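Local structure of putative phosphomethylpyrimidine kinase (Bacteroides thetaiotaomicron, 3MBH) at residues Tyr170-Leu173 with Leu174-Gly178. The protein binds pyridoxal and probably phosphorylates it with ATP, as a kinase of the ribokinase clan. Residues are numbered along the deposited sequence; the frame is centred on the assembly and turned at random. Where two conformers were deposited one is given.
Sequences YLRL and LSDKG
The carbonyl oxygen of R172 accepts the backbone N-H of D176, with N of D176 2.9 Å from O of R172, as one of three successive i to i+4 bonds near the C-terminal end of helix 164-176. N of S175 lies likewise 2.9 Å from O of L171, and the straightest of the three runs from N of L174 to O of Y170, with an N-H...O angle of 171°. Beyond them the pattern tightens to i to i+3: N of K177 reaches back to O of L174 at 3.0 Å and N of G178 to O of S175 at 3.0 Å, and G178 has positive phi.

The more exposed side of this turn carries an i to i+4 salt bridge between R172 and D176. With CG of R172 anti to its N (chi1 176°) and the chain bent at chi2, the guanidinium comes back toward the carboxylate, and OD1 of D176 stands 3.4 Å from NE of R172. That oxygen sits over one face of the guanidinium, offset toward its rim, and the two planes are 64° apart. R172 also lies against Y201 and R203. It was modelled in two conformers; the pairing described is that of one, so its permanence is doubtful.

L174, L171 and Y170 pack this helix end against helix 147-154 and strands 181-189 and 195-202 of the central sheet, away from the pyridoxal pocket. L174 meets L150, L154 and V182, L171 meets Y199 and Y201, and Y170 meets F151 edge-to-face and hydrogen-bonds S162 through its hydroxyl. OG of the buried S175 hydrogen-bonds the carbonyl oxygen of P179.

Because no guanidinium N-H points at OD1, the R172–D176 attraction is a poorly directional charge contact that probably adds to the backbone bonds without fixing the rotation of either group.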
# COMPACT_ATOMS: atom_id res chain seq x y z
N TYR A 170 13.99 29.30 -26.67
CA TYR A 170 14.24 28.01 -27.33
C TYR A 170 12.98 27.11 -27.31
O TYR A 170 12.66 26.41 -28.27
CB TYR A 170 15.37 27.25 -26.65
CG TYR A 170 16.71 27.94 -26.53
CD1 TYR A 170 17.28 28.62 -27.59
CD2 TYR A 170 17.45 27.81 -25.35
CE1 TYR A 170 18.55 29.23 -27.46
CE2 TYR A 170 18.71 28.43 -25.21
CZ TYR A 170 19.25 29.13 -26.26
OH TYR A 170 20.51 29.71 -26.10
N LEU A 171 12.28 27.12 -26.18
CA LEU A 171 11.05 26.30 -26.01
C LEU A 171 10.02 26.68 -27.09
O LEU A 171 9.45 25.84 -27.76
CB LEU A 171 10.47 26.48 -24.60
CG LEU A 171 11.22 25.75 -23.47
CD1 LEU A 171 10.79 26.36 -22.20
CD2 LEU A 171 10.96 24.21 -23.43
N ARG A 172 9.81 27.97 -27.24
CA ARG A 172 8.88 28.48 -28.21
C ARG A 172 9.31 28.15 -29.66
O ARG A 172 8.45 27.81 -30.48
CB ARG A 172 8.71 29.98 -27.97
CG ARG A 172 7.84 30.70 -28.94
CD ARG A 172 6.47 30.08 -29.00
NE ARG A 172 5.55 30.94 -29.72
CZ ARG A 172 4.25 30.73 -29.78
NH1 ARG A 172 3.72 29.65 -29.20
NH2 ARG A 172 3.47 31.58 -30.44
N LEU A 173 10.61 28.24 -29.98
CA LEU A 173 11.11 27.97 -31.34
C LEU A 173 10.86 26.51 -31.69
O LEU A 173 10.44 26.20 -32.80
CB LEU A 173 12.61 28.20 -31.48
CG LEU A 173 13.18 29.60 -31.58
CD1 LEU A 173 14.70 29.48 -31.71
CD2 LEU A 173 12.60 30.42 -32.77
N LEU A 174 11.14 25.62 -30.74
CA LEU A 174 10.84 24.23 -30.92
C LEU A 174 9.33 23.95 -31.02
O LEU A 174 8.91 23.13 -31.85
CB LEU A 174 11.52 23.38 -29.83
CG LEU A 174 13.05 23.18 -29.91
CD1 LEU A 174 13.46 22.28 -28.73
CD2 LEU A 174 13.49 22.60 -31.25
N SER A 175 8.51 24.63 -30.23
CA SER A 175 7.05 24.40 -30.33
C SER A 175 6.50 24.89 -31.67
O SER A 175 5.60 24.29 -32.24
CB SER A 175 6.31 25.12 -29.23
OG SER A 175 4.92 24.89 -29.39
N ASP A 176 7.07 25.95 -32.19
CA ASP A 176 6.70 26.44 -33.53
C ASP A 176 6.90 25.38 -34.61
O ASP A 176 6.22 25.40 -35.61
CB ASP A 176 7.47 27.69 -33.86
CG ASP A 176 6.99 28.91 -33.05
OD1 ASP A 176 5.92 28.88 -32.41
OD2 ASP A 176 7.71 29.91 -33.07
N LYS A 177 7.78 24.42 -34.37
CA LYS A 177 8.04 23.41 -35.37
C LYS A 177 7.03 22.29 -35.40
O LYS A 177 7.07 21.48 -36.32
CB LYS A 177 9.45 22.87 -35.19
CG LYS A 177 10.43 23.77 -35.90
CD LYS A 177 11.79 23.79 -35.31
CE LYS A 177 12.54 24.99 -35.94
NZ LYS A 177 14.01 24.78 -35.95
N GLY A 178 6.12 22.26 -34.42
CA GLY A 178 5.13 21.18 -34.31
C GLY A 178 4.60 20.95 -32.90
O GLY A 178 3.43 21.09 -32.68